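Local atomic coordinates of SIR4-interacting protein SIF2 (Saccharomyces cerevisiae, PDB entry 1R5M), a protein that antagonizes telomeric silencing in yeast, belongs to the Set3C corepressor complex and may recruit SIR4 to non-telomeric sites. Residues A[108-122]-A[125-137]. Residues are numbered along the deposited sequence; the frame is centred on the assembly and turned at random.
Sequences TNQVTCLAWSHDGNS and TGVENGELRLWNK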
loop_
_atom_site.group_PDB
_atom_site.type_symbol
_atom_site.label_atom_id
_atom_site.label_comp_id
_atom_site.label_asym_id
_atom_site.label_seq_id
_atom_site.Cartn_x
_atom_site.Cartn_y
_atom_site.Cartn_z
ATOM N N THR A 108 9.646 3.609 22.013
ATOM C CA THR A 108 8.408 3.448 21.259
ATOM C C THR A 108 8.477 2.225 20.347
ATOM O O THR A 108 9.523 1.934 19.764
ATOM C CB THR A 108 8.118 4.689 20.387
ATOM O OG1 THR A 108 6.847 4.538 19.745
ATOM C CG2 THR A 108 9.194 4.857 19.321
ATOM N N ASN A 109 7.360 1.513 20.234
ATOM C CA ASN A 109 7.285 0.328 19.386
ATOM C C ASN A 109 5.910 0.283 18.730
ATOM O O ASN A 109 5.064 -0.535 19.083
ATOM C CB ASN A 109 7.517 -0.942 20.217
ATOM C CG ASN A 109 7.869 -2.152 19.357
ATOM O OD1 ASN A 109 8.713 -2.066 18.461
ATOM N ND2 ASN A 109 7.234 -3.290 19.639
ATOM N N GLN A 110 5.692 1.176 17.772
ATOM C CA GLN A 110 4.414 1.241 17.074
ATOM C C GLN A 110 4.311 0.138 16.028
ATOM O O GLN A 110 5.320 -0.401 15.577
ATOM C CB GLN A 110 4.260 2.591 16.359
ATOM C CG GLN A 110 4.574 3.821 17.205
ATOM C CD GLN A 110 4.281 5.125 16.473
ATOM O OE1 GLN A 110 4.173 5.155 15.246
ATOM N NE2 GLN A 110 4.162 6.214 17.229
ATOM N N VAL A 111 3.082 -0.207 15.662
ATOM C CA VAL A 111 2.866 -1.189 14.607
ATOM C C VAL A 111 3.074 -0.351 13.348
ATOM O O VAL A 111 2.423 0.683 13.169
ATOM C CB VAL A 111 1.439 -1.759 14.648
ATOM C CG1 VAL A 111 1.158 -2.551 13.380
ATOM C CG2 VAL A 111 1.280 -2.657 15.868
ATOM N N THR A 112 3.989 -0.781 12.488
ATOM C CA THR A 112 4.322 -0.029 11.280
ATOM C C THR A 112 3.854 -0.647 9.971
ATOM O O THR A 112 3.966 -0.023 8.909
ATOM C CB THR A 112 5.839 0.156 11.167
ATOM O OG1 THR A 112 6.465 -1.132 11.086
ATOM C CG2 THR A 112 6.382 0.900 12.382
ATOM N N CYS A 113 3.334 -1.865 10.037
ATOM C CA CYS A 113 2.909 -2.539 8.820
ATOM C C CYS A 113 1.926 -3.663 9.116
ATOM O O CYS A 113 2.062 -4.370 10.115
ATOM C CB CYS A 113 4.154 -3.100 8.115
ATOM S SG CYS A 113 3.912 -3.828 6.470
ATOM N N LEU A 114 0.916 -3.797 8.259
ATOM C CA LEU A 114 -0.073 -4.866 8.381
ATOM C C LEU A 114 -0.342 -5.383 6.973
ATOM O O LEU A 114 -0.458 -4.596 6.030
ATOM C CB LEU A 114 -1.386 -4.367 8.992
ATOM C CG LEU A 114 -1.307 -3.771 10.399
ATOM C CD1 LEU A 114 -1.085 -2.275 10.286
ATOM C CD2 LEU A 114 -2.592 -4.054 11.159
ATOM N N ALA A 115 -0.441 -6.701 6.829
ATOM C CA ALA A 115 -0.689 -7.284 5.517
ATOM C C ALA A 115 -1.491 -8.576 5.588
ATOM O O ALA A 115 -1.022 -9.573 6.135
ATOM C CB ALA A 115 0.639 -7.545 4.801
ATOM N N TRP A 116 -2.700 -8.544 5.038
ATOM C CA TRP A 116 -3.559 -9.726 4.985
ATOM C C TRP A 116 -3.069 -10.643 3.874
ATOM O O TRP A 116 -2.520 -10.179 2.873
ATOM C CB TRP A 116 -5.004 -9.359 4.622
ATOM C CG TRP A 116 -5.799 -8.669 5.667
ATOM C CD1 TRP A 116 -6.089 -7.334 5.734
ATOM C CD2 TRP A 116 -6.472 -9.282 6.770
ATOM N NE1 TRP A 116 -6.907 -7.082 6.808
ATOM C CE2 TRP A 116 -7.157 -8.259 7.463
ATOM C CE3 TRP A 116 -6.562 -10.598 7.241
ATOM C CZ2 TRP A 116 -7.923 -8.512 8.604
ATOM C CZ3 TRP A 116 -7.326 -10.850 8.377
ATOM C CH2 TRP A 116 -7.996 -9.810 9.045
ATOM N N SER A 117 -3.274 -11.945 4.050
ATOM C CA SER A 117 -2.926 -12.900 3.010
ATOM C C SER A 117 -4.016 -12.710 1.948
ATOM O O SER A 117 -5.087 -12.174 2.244
ATOM C CB SER A 117 -2.957 -14.326 3.563
ATOM O OG SER A 117 -4.242 -14.639 4.065
ATOM N N HIS A 118 -3.754 -13.141 0.720
ATOM C CA HIS A 118 -4.730 -12.968 -0.354
ATOM C C HIS A 118 -6.079 -13.631 -0.090
ATOM O O HIS A 118 -7.114 -13.158 -0.554
ATOM C CB HIS A 118 -4.136 -13.473 -1.671
ATOM C CG HIS A 118 -3.008 -12.630 -2.178
ATOM N ND1 HIS A 118 -3.183 -11.326 -2.589
ATOM C CD2 HIS A 118 -1.688 -12.895 -2.318
ATOM C CE1 HIS A 118 -2.018 -10.824 -2.961
ATOM N NE2 HIS A 118 -1.095 -11.756 -2.806
ATOM N N ASP A 119 -6.059 -14.719 0.668
ATOM C CA ASP A 119 -7.268 -15.465 1.003
ATOM C C ASP A 119 -8.023 -14.829 2.170
ATOM O O ASP A 119 -9.147 -15.230 2.485
ATOM C CB ASP A 119 -6.876 -16.875 1.394
ATOM C CG ASP A 119 -5.811 -16.871 2.463
ATOM O OD1 ASP A 119 -4.622 -16.696 2.120
ATOM O OD2 ASP A 119 -6.164 -17.008 3.644
ATOM N N GLY A 120 -7.386 -13.865 2.831
ATOM C CA GLY A 120 -8.012 -13.182 3.947
ATOM C C GLY A 120 -8.083 -13.946 5.258
ATOM O O GLY A 120 -8.695 -13.471 6.209
ATOM N N ASN A 121 -7.459 -15.117 5.329
ATOM C CA ASN A 121 -7.508 -15.901 6.560
ATOM C C ASN A 121 -6.362 -15.643 7.527
ATOM O O ASN A 121 -6.460 -15.985 8.706
ATOM C CB ASN A 121 -7.568 -17.398 6.236
ATOM C CG ASN A 121 -8.895 -17.802 5.634
ATOM O OD1 ASN A 121 -9.947 -17.579 6.232
ATOM N ND2 ASN A 121 -8.857 -18.397 4.445
ATOM N N SER A 122 -5.290 -15.029 7.037
ATOM C CA SER A 122 -4.135 -14.742 7.880
ATOM C C SER A 122 -3.677 -13.306 7.700
ATOM O O SER A 122 -3.969 -12.673 6.684
ATOM C CB SER A 122 -2.978 -15.673 7.522
ATOM O OG SER A 122 -3.380 -17.032 7.615
ATOM N N THR A 125 1.698 -8.709 11.078
ATOM C CA THR A 125 1.841 -7.384 11.669
ATOM C C THR A 125 3.328 -7.190 11.953
ATOM O O THR A 125 4.021 -8.131 12.358
ATOM C CB THR A 125 1.030 -7.228 12.986
ATOM O OG1 THR A 125 1.413 -8.238 13.927
ATOM C CG2 THR A 125 -0.464 -7.328 12.702
ATOM N N GLY A 126 3.819 -5.979 11.701
ATOM C CA GLY A 126 5.218 -5.666 11.939
ATOM C C GLY A 126 5.325 -4.441 12.829
ATOM O O GLY A 126 4.490 -3.539 12.744
ATOM N N VAL A 127 6.347 -4.402 13.679
ATOM C CA VAL A 127 6.540 -3.275 14.590
ATOM C C VAL A 127 7.871 -2.563 14.379
ATOM O O VAL A 127 8.723 -3.017 13.615
ATOM C CB VAL A 127 6.444 -3.721 16.072
ATOM C CG1 VAL A 127 5.024 -4.150 16.387
ATOM C CG2 VAL A 127 7.421 -4.870 16.348
ATOM N N GLU A 128 8.038 -1.435 15.062
ATOM C CA GLU A 128 9.257 -0.650 14.945
ATOM C C GLU A 128 10.548 -1.408 15.224
ATOM O O GLU A 128 11.566 -1.126 14.594
ATOM C CB GLU A 128 9.208 0.562 15.874
ATOM C CG GLU A 128 8.212 1.626 15.495
ATOM C CD GLU A 128 8.405 2.876 16.326
ATOM O OE1 GLU A 128 9.375 3.620 16.066
ATOM O OE2 GLU A 128 7.601 3.104 17.249
ATOM N N ASN A 129 10.535 -2.350 16.166
ATOM C CA ASN A 129 11.774 -3.063 16.459
ATOM C C ASN A 129 12.135 -4.123 15.427
ATOM O O ASN A 129 13.205 -4.730 15.509
ATOM C CB ASN A 129 11.769 -3.666 17.881
ATOM C CG ASN A 129 10.818 -4.845 18.040
ATOM O OD1 ASN A 129 10.724 -5.713 17.171
ATOM N ND2 ASN A 129 10.130 -4.891 19.175
ATOM N N GLY A 130 11.248 -4.334 14.454
ATOM C CA GLY A 130 11.516 -5.296 13.397
ATOM C C GLY A 130 10.777 -6.617 13.448
ATOM O O GLY A 130 10.728 -7.344 12.455
ATOM N N GLU A 131 10.195 -6.940 14.596
ATOM C CA GLU A 131 9.478 -8.197 14.740
ATOM C C GLU A 131 8.219 -8.297 13.894
ATOM O O GLU A 131 7.487 -7.324 13.719
ATOM C CB GLU A 131 9.095 -8.422 16.202
ATOM C CG GLU A 131 8.427 -9.769 16.461
ATOM C CD GLU A 131 7.907 -9.895 17.874
ATOM O OE1 GLU A 131 7.004 -9.117 18.243
ATOM O OE2 GLU A 131 8.399 -10.770 18.618
ATOM N N LEU A 132 7.971 -9.497 13.381
ATOM C CA LEU A 132 6.777 -9.779 12.601
ATOM C C LEU A 132 6.024 -10.885 13.333
ATOM O O LEU A 132 6.641 -11.792 13.897
ATOM C CB LEU A 132 7.142 -10.294 11.205
ATOM C CG LEU A 132 7.892 -9.376 10.239
ATOM C CD1 LEU A 132 8.431 -10.212 9.080
ATOM C CD2 LEU A 132 6.966 -8.282 9.730
ATOM N N ARG A 133 4.699 -10.793 13.352
ATOM C CA ARG A 133 3.867 -11.828 13.954
ATOM C C ARG A 133 2.787 -12.189 12.948
ATOM O O ARG A 133 2.291 -11.324 12.212
ATOM C CB ARG A 133 3.256 -11.365 15.282
ATOM C CG ARG A 133 4.286 -11.380 16.399
ATOM C CD ARG A 133 3.774 -10.949 17.768
ATOM N NE ARG A 133 4.909 -11.037 18.684
ATOM C CZ ARG A 133 5.039 -11.939 19.651
ATOM N NH1 ARG A 133 4.089 -12.837 19.882
ATOM N NH2 ARG A 133 6.172 -11.997 20.333
ATOM N N LEU A 134 2.459 -13.478 12.900
ATOM C CA LEU A 134 1.462 -14.015 11.984
ATOM C C LEU A 134 0.242 -14.431 12.786
ATOM O O LEU A 134 0.366 -15.144 13.785
ATOM C CB LEU A 134 2.042 -15.229 11.254
ATOM C CG LEU A 134 1.105 -15.984 10.315
ATOM C CD1 LEU A 134 0.757 -15.105 9.117
ATOM C CD2 LEU A 134 1.776 -17.264 9.858
ATOM N N TRP A 135 -0.932 -13.999 12.339
ATOM C CA TRP A 135 -2.178 -14.293 13.043
ATOM C C TRP A 135 -3.279 -14.804 12.122
ATOM O O TRP A 135 -3.265 -14.551 10.919
ATOM C CB TRP A 135 -2.714 -13.027 13.725
ATOM C CG TRP A 135 -1.677 -12.128 14.340
ATOM C CD1 TRP A 135 -0.851 -11.252 13.687
ATOM C CD2 TRP A 135 -1.380 -11.998 15.733
ATOM N NE1 TRP A 135 -0.061 -10.583 14.593
ATOM C CE2 TRP A 135 -0.364 -11.021 15.856
ATOM C CE3 TRP A 135 -1.875 -12.610 16.892
ATOM C CZ2 TRP A 135 0.166 -10.643 17.093
ATOM C CZ3 TRP A 135 -1.347 -12.235 18.124
ATOM C CH2 TRP A 135 -0.336 -11.260 18.212
ATOM N N ASN A 136 -4.243 -15.515 12.702
ATOM C CA ASN A 136 -5.388 -15.988 11.938
ATOM C C ASN A 136 -6.406 -14.845 11.990
ATOM O O ASN A 136 -6.330 -13.990 12.872
ATOM C CB ASN A 136 -5.980 -17.255 12.563
ATOM C CG ASN A 136 -7.280 -17.678 11.897
ATOM O OD1 ASN A 136 -8.376 -17.434 12.421
ATOM N ND2 ASN A 136 -7.169 -18.300 10.731
ATOM N N LYS A 137 -7.351 -14.826 11.056
ATOM C CA LYS A 137 -8.350 -13.759 11.008
ATOM C C LYS A 137 -9.217 -13.631 12.257
ATOM O O LYS A 137 -9.878 -12.605 12.451
ATOM C CB LYS A 137 -9.247 -13.925 9.777
ATOM C CG LYS A 137 -10.077 -15.201 9.765
ATOM C CD LYS A 137 -11.017 -15.222 8.570
ATOM C CE LYS A 137 -11.772 -16.542 8.486
ATOM N NZ LYS A 137 -12.591 -16.789 9.704
#
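Thr125 faces Leu114 as an antiparallel non-hydrogen-bonded pair, its CG2 4.2 Å from Leu114 CD2. Its OG1, between the backbone N and the carbonyl carbon (chi1 56°), accepts the indole N-H of Trp135 in the ring plane, NE1 to OG1 2.8 Å, and also bonds His96. Gly126 is the opposite residue of a classic beta bulge: its O takes the N-H of Thr112 at 2.8 Å and, weakly, that of Cys113, while its own N bonds Cys113 O. Val127 pairs with Val111 beyond the bulge, CG1 to CG2 4.1 Å, and its CG2 lies against the Asn109 amide. Strands 111-116, 122-127 and 132-136, all within WD repeat 2, are the first three of a four-stranded antiparallel blade of the WD40 beta-propeller, which strand 141-145 completes; a type I turn from Val127 to Gly130 links the second to the third. In that turn Glu128 reaches back along 108-110. Its OE2 receives the N-H of Gln110 on the anti lone pair, almost straight (2.8 Å, 172°), and Thr108 OG1 is 3.0 Å from the same oxygen; CG rests on Thr112 CG2. With an alanine here the N-H of Gln110 would probably lose its acceptor, and a gap would probably open beside the Thr112 methyl. Asn129 gives its backbone N-H to Asn109 OD1, and the two side-chain amide planes lie 20° apart; Ser68 bonds Asn109 ND2. Asn129 OD1 accepts the N-H of Glu131, two residues on: an Asx turn. At the other end of the blade, Leu134 CD1 packs on Ser122 CB. Lys137 N bonds Asn121 O from above the carbonyl plane, and its CB meets the edge of the Trp116 ring at CZ3, 3.9 Å away.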